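Putative Xylose isomerase (Rhodospirillum rubrum, PDB 3QXB) is a putative sugar isomerase of the xylose isomerase-like TIM-barrel family that binds manganese and iron ions. Local coordinates at residues G112-I120 with M159-A167. Sequence-based numbering, arbitrary orientation.
Sequences GYQHLKRAI and MWIELAAYA. With EDO (1,2-ethanediol), chain O.
Leu-163 carries the middle of this contact, lying against one face of the Tyr-113 ring with its CD2 3.8 Å from the ring centroid and 15° off the normal. Tyr-113 gets there because its CG stands anti to the backbone N (chi1 -173°), which swings the ring across to 159-167; the CB of selenomethionine Met-159 sits at the ring's edge, 3.8 Å from Tyr-113 CD2. The other branch of Leu-163, CD1, packs 3.8 Å from Leu-116 CD2. That same Leu-116 methyl presses on a face of the Trp-160 indole, 3.7 Å from the centroid of the six-membered ring. This inner side is tight and apolar: Leu-116 continues onto Thr-131 and Met-133 of strand 130-133, and Trp-160 onto Val-177 of strand 174-177. Further along, Ile-120 rests its CD1 against both the carbonyl oxygen of Leu-163 and the CB of Ala-167, while its CG2 meets Tyr-166 CD2 at 3.9 Å.

The outer side is looser. Lys-117, bent at chi2, runs its aliphatic chain obliquely past the Tyr-166 ring, CG 3.7 Å from CE2. Both polar ends turn to Asp-121, Lys-117 NZ by a salt bridge and Tyr-166 OH by a hydrogen bond. A 1,2-ethanediol, probably from the crystallisation liquor, lies over one face of Tyr-166 and hydrogen-bonds through O2 to Tyr-113 OH at 2.5 Å; the exposed Glu-162 extends past that hydroxyl.

Helices 106-125 and 146-170 are successive outer helices of the TIM barrel, linked through strand 130-133, and these segments run nearly parallel, at 17°. No hydrogen bond spans them, so their pairing here rests on methyl-to-ring and aliphatic packing, while the charged ends of Lys-117 and Glu-162 and the tyrosine hydroxyls lie along the outer margin.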
ATOM      1  N   GLY A 112      10.901  -2.301  12.141  1.00 17.45           N
ATOM      2  CA  GLY A 112      10.218  -1.012  12.243  1.00 16.25           C
ATOM      3  C   GLY A 112      11.163   0.118  12.614  1.00 16.25           C
ATOM      4  O   GLY A 112      11.124   1.188  12.017  1.00 16.20           O
ATOM      5  N   TYR A 113      12.004  -0.127  13.614  1.00 17.10           N
ATOM      6  CA  TYR A 113      13.095   0.778  13.994  1.00 18.40           C
ATOM      7  C   TYR A 113      13.916   1.203  12.743  1.00 17.80           C
ATOM      8  O   TYR A 113      14.091   2.362  12.449  1.00 16.62           O
ATOM      9  CB  TYR A 113      13.988   0.121  15.049  1.00 18.71           C
ATOM     10  CG  TYR A 113      15.033   1.058  15.595  1.00 19.13           C
ATOM     11  CD1 TYR A 113      16.166   1.328  14.866  1.00 17.85           C
ATOM     12  CD2 TYR A 113      14.891   1.655  16.872  1.00 18.94           C
ATOM     13  CE1 TYR A 113      17.146   2.179  15.328  1.00 19.58           C
ATOM     14  CE2 TYR A 113      15.836   2.515  17.335  1.00 21.80           C
ATOM     15  CZ  TYR A 113      16.976   2.786  16.551  1.00 22.86           C
ATOM     16  OH  TYR A 113      17.959   3.628  16.984  1.00 21.16           O
ATOM     17  N   GLN A 114      14.377   0.225  12.004  1.00 17.96           N
ATOM     18  CA  GLN A 114      15.267   0.438  10.871  1.00 18.01           C
ATOM     19  C   GLN A 114      14.510   1.170   9.756  1.00 18.17           C
ATOM     20  O   GLN A 114      15.037   2.078   9.090  1.00 19.26           O
ATOM     21  CB  GLN A 114      15.823  -0.915  10.406  1.00 17.92           C
ATOM     22  CG  GLN A 114      16.897  -0.767   9.278  1.00 17.90           C
ATOM     23  CD  GLN A 114      17.588  -2.038   8.870  1.00 22.19           C
ATOM     24  OE1 GLN A 114      18.645  -1.987   8.218  1.00 23.17           O
ATOM     25  NE2 GLN A 114      17.016  -3.183   9.216  1.00 20.05           N
ATOM     26  N   HIS A 115      13.229   0.853   9.597  1.00 19.26           N
ATOM     27  CA  HIS A 115      12.399   1.552   8.632  1.00 18.03           C
ATOM     28  C   HIS A 115      12.442   3.040   8.870  1.00 18.44           C
ATOM     29  O   HIS A 115      12.773   3.790   7.950  1.00 18.32           O
ATOM     30  CB  HIS A 115      10.955   1.044   8.670  1.00 20.01           C
ATOM     31  CG  HIS A 115      10.032   1.761   7.732  1.00 19.27           C
ATOM     32  ND1 HIS A 115      10.090   1.597   6.361  1.00 22.68           N
ATOM     33  CD2 HIS A 115       9.000   2.599   7.969  1.00 21.77           C
ATOM     34  CE1 HIS A 115       9.160   2.354   5.798  1.00 21.72           C
ATOM     35  NE2 HIS A 115       8.465   2.945   6.749  1.00 21.81           N
ATOM     36  N   LEU A 116      12.107   3.463  10.102  1.00 16.92           N
ATOM     37  CA  LEU A 116      12.109   4.866  10.470  1.00 16.95           C
ATOM     38  C   LEU A 116      13.504   5.519  10.496  1.00 16.31           C
ATOM     39  O   LEU A 116      13.645   6.692  10.109  1.00 16.81           O
ATOM     40  CB  LEU A 116      11.390   5.043  11.812  1.00 16.74           C
ATOM     41  CG  LEU A 116      11.112   6.447  12.356  1.00 15.41           C
ATOM     42  CD1 LEU A 116      10.584   7.406  11.289  1.00 14.07           C
ATOM     43  CD2 LEU A 116      10.174   6.342  13.537  1.00 15.77           C
ATOM     44  N   LYS A 117      14.512   4.784  10.977  1.00 16.78           N
ATOM     45  CA  LYS A 117      15.900   5.215  10.901  1.00 16.72           C
ATOM     46  C   LYS A 117      16.273   5.570   9.462  1.00 16.81           C
ATOM     47  O   LYS A 117      16.847   6.628   9.208  1.00 16.66           O
ATOM     48  CB  LYS A 117      16.837   4.149  11.444  1.00 17.70           C
ATOM     49  CG  LYS A 117      18.340   4.461  11.399  1.00 16.67           C
ATOM     50  CD  LYS A 117      18.955   4.152  10.035  1.00 16.73           C
ATOM     51  CE  LYS A 117      20.464   4.164  10.097  1.00 19.03           C
ATOM     52  NZ  LYS A 117      21.061   4.107   8.755  1.00 17.12           N
ATOM     53  N   ARG A 118      15.906   4.716   8.524  1.00 18.06           N
ATOM     54  CA  ARG A 118      16.196   4.977   7.117  1.00 17.75           C
ATOM     55  C   ARG A 118      15.391   6.154   6.580  1.00 17.26           C
ATOM     56  O   ARG A 118      15.921   6.962   5.798  1.00 17.68           O
ATOM     57  CB  ARG A 118      15.976   3.704   6.298  1.00 17.72           C
ATOM     58  CG  ARG A 118      17.022   2.634   6.613  1.00 16.12           C
ATOM     59  CD  ARG A 118      16.920   1.375   5.734  1.00 18.98           C
ATOM     60  NE  ARG A 118      17.291   1.699   4.358  1.00 19.47           N
ATOM     61  CZ  ARG A 118      18.536   1.763   3.891  1.00 20.09           C
ATOM     62  NH1 ARG A 118      19.581   1.482   4.672  1.00 21.01           N
ATOM     63  NH2 ARG A 118      18.743   2.065   2.615  1.00 18.26           N
ATOM     64  N   ALA A 119      14.128   6.259   6.992  1.00 16.50           N
ATOM     65  CA  ALA A 119      13.320   7.444   6.647  1.00 16.85           C
ATOM     66  C   ALA A 119      13.926   8.735   7.190  1.00 17.65           C
ATOM     67  O   ALA A 119      13.914   9.771   6.518  1.00 18.25           O
ATOM     68  CB  ALA A 119      11.866   7.289   7.158  1.00 15.54           C
ATOM     69  N   ILE A 120      14.438   8.695   8.411  1.00 18.27           N
ATOM     70  CA  ILE A 120      15.164   9.832   8.955  1.00 17.21           C
ATOM     71  C   ILE A 120      16.409  10.154   8.084  1.00 18.28           C
ATOM     72  O   ILE A 120      16.665  11.313   7.774  1.00 19.15           O
ATOM     73  CB  ILE A 120      15.595   9.542  10.409  1.00 17.35           C
ATOM     74  CG1 ILE A 120      14.356   9.534  11.311  1.00 18.32           C
ATOM     75  CG2 ILE A 120      16.701  10.504  10.858  1.00 15.75           C
ATOM     76  CD1 ILE A 120      14.546   8.907  12.719  1.00 15.37           C
HETATM   77  N   MSE A 159      12.267   2.482  21.707  1.00 19.87           N
HETATM   78  CA  MSE A 159      12.764   2.659  20.337  1.00 19.22           C
HETATM   79  C   MSE A 159      12.624   4.100  19.844  1.00 20.02           C
HETATM   80  O   MSE A 159      13.528   4.617  19.178  1.00 19.67           O
HETATM   81  CB  MSE A 159      12.062   1.729  19.386  1.00 18.96           C
HETATM   82  CG  MSE A 159      12.535   0.290  19.533  1.00 18.24           C
HETATM   83 SE   MSE A 159      11.716  -0.895  18.314  0.75 12.10          SE
HETATM   84  CE  MSE A 159      12.739  -2.396  18.704  1.00 18.28           C
ATOM     85  N   TRP A 160      11.476   4.732  20.118  1.00 19.65           N
ATOM     86  CA  TRP A 160      11.223   6.063  19.595  1.00 19.84           C
ATOM     87  C   TRP A 160      12.118   7.078  20.277  1.00 19.37           C
ATOM     88  O   TRP A 160      12.493   8.078  19.670  1.00 19.78           O
ATOM     89  CB  TRP A 160       9.744   6.476  19.700  1.00 20.88           C
ATOM     90  CG  TRP A 160       8.945   5.987  18.499  1.00 20.95           C
ATOM     91  CD1 TRP A 160       8.621   4.711  18.211  1.00 21.10           C
ATOM     92  CD2 TRP A 160       8.426   6.783  17.433  1.00 22.15           C
ATOM     93  NE1 TRP A 160       7.924   4.645  17.028  1.00 21.64           N
ATOM     94  CE2 TRP A 160       7.805   5.903  16.518  1.00 20.72           C
ATOM     95  CE3 TRP A 160       8.448   8.147  17.138  1.00 21.66           C
ATOM     96  CZ2 TRP A 160       7.166   6.352  15.370  1.00 21.28           C
ATOM     97  CZ3 TRP A 160       7.832   8.584  15.992  1.00 21.98           C
ATOM     98  CH2 TRP A 160       7.205   7.687  15.115  1.00 21.98           C
ATOM     99  N   ILE A 161      12.448   6.825  21.535  1.00 19.15           N
ATOM    100  CA  ILE A 161      13.415   7.645  22.240  1.00 20.02           C
ATOM    101  C   ILE A 161      14.759   7.639  21.555  1.00 19.35           C
ATOM    102  O   ILE A 161      15.319   8.695  21.291  1.00 18.94           O
ATOM    103  CB  ILE A 161      13.515   7.223  23.738  1.00 20.34           C
ATOM    104  CG1 ILE A 161      12.184   7.584  24.416  1.00 19.68           C
ATOM    105  CG2 ILE A 161      14.745   7.830  24.396  1.00 20.60           C
ATOM    106  CD1 ILE A 161      11.979   6.913  25.767  1.00 22.75           C
ATOM    107  N   GLU A 162      15.268   6.452  21.267  1.00 18.82           N
ATOM    108  CA  GLU A 162      16.535   6.297  20.548  1.00 20.99           C
ATOM    109  C   GLU A 162      16.518   6.955  19.144  1.00 19.83           C
ATOM    110  O   GLU A 162      17.503   7.551  18.705  1.00 18.74           O
ATOM    111  CB  GLU A 162      16.824   4.811  20.376  1.00 21.77           C
ATOM    112  CG  GLU A 162      18.276   4.486  20.347  1.00 28.20           C
ATOM    113  CD  GLU A 162      18.608   2.988  20.357  1.00 32.57           C
ATOM    114  OE1 GLU A 162      17.784   2.120  20.696  1.00 34.87           O
ATOM    115  OE2 GLU A 162      19.760   2.687  20.029  1.00 40.15           O
ATOM    116  N   LEU A 163      15.398   6.765  18.453  1.00 19.25           N
ATOM    117  CA  LEU A 163      15.203   7.317  17.121  1.00 18.79           C
ATOM    118  C   LEU A 163      15.101   8.855  17.161  1.00 18.81           C
ATOM    119  O   LEU A 163      15.598   9.508  16.264  1.00 18.27           O
ATOM    120  CB  LEU A 163      13.993   6.700  16.446  1.00 18.12           C
ATOM    121  CG  LEU A 163      14.187   5.274  15.929  1.00 17.73           C
ATOM    122  CD1 LEU A 163      12.805   4.663  15.624  1.00 16.56           C
ATOM    123  CD2 LEU A 163      15.080   5.285  14.730  1.00 17.99           C
ATOM    124  N   ALA A 164      14.490   9.427  18.196  1.00 19.82           N
ATOM    125  CA  ALA A 164      14.496  10.889  18.349  1.00 19.80           C
ATOM    126  C   ALA A 164      15.943  11.401  18.565  1.00 20.46           C
ATOM    127  O   ALA A 164      16.323  12.415  17.997  1.00 22.29           O
ATOM    128  CB  ALA A 164      13.529  11.342  19.494  1.00 19.52           C
ATOM    129  N   ALA A 165      16.767  10.666  19.312  1.00 20.28           N
ATOM    130  CA  ALA A 165      18.185  11.018  19.489  1.00 20.09           C
ATOM    131  C   ALA A 165      18.939  10.971  18.159  1.00 20.30           C
ATOM    132  O   ALA A 165      19.720  11.873  17.841  1.00 18.02           O
ATOM    133  CB  ALA A 165      18.873  10.077  20.514  1.00 19.78           C
ATOM    134  N   TYR A 166      18.683   9.913  17.387  1.00 20.00           N
ATOM    135  CA  TYR A 166      19.273   9.821  16.050  1.00 20.10           C
ATOM    136  C   TYR A 166      18.822  10.966  15.125  1.00 19.96           C
ATOM    137  O   TYR A 166      19.638  11.554  14.423  1.00 19.65           O
ATOM    138  CB  TYR A 166      18.999   8.452  15.438  1.00 20.59           C
ATOM    139  CG  TYR A 166      19.663   8.259  14.096  1.00 19.66           C
ATOM    140  CD1 TYR A 166      21.039   8.190  13.995  1.00 20.31           C
ATOM    141  CD2 TYR A 166      18.912   8.112  12.946  1.00 18.25           C
ATOM    142  CE1 TYR A 166      21.643   8.010  12.798  1.00 21.85           C
ATOM    143  CE2 TYR A 166      19.508   7.920  11.749  1.00 19.15           C
ATOM    144  CZ  TYR A 166      20.871   7.857  11.660  1.00 20.60           C
ATOM    145  OH  TYR A 166      21.501   7.661  10.427  1.00 18.71           O
ATOM    146  N   ALA A 167      17.532  11.287  15.120  1.00 19.68           N
ATOM    147  CA  ALA A 167      16.993  12.329  14.274  1.00 19.66           C
ATOM    148  C   ALA A 167      17.683  13.641  14.642  1.00 20.06           C
ATOM    149  O   ALA A 167      18.127  14.355  13.753  1.00 19.69           O
ATOM    150  CB  ALA A 167      15.460  12.466  14.436  1.00 18.22           C
TER
HETATM  151  C1  EDO O 365      21.394   4.665  13.843  1.00 31.69           C
HETATM  152  O1  EDO O 365      22.520   4.669  14.737  1.00 34.37           O
HETATM  153  C2  EDO O 365      20.121   4.821  14.660  1.00 29.26           C
HETATM  154  O2  EDO O 365      19.983   3.707  15.517  1.00 29.03           O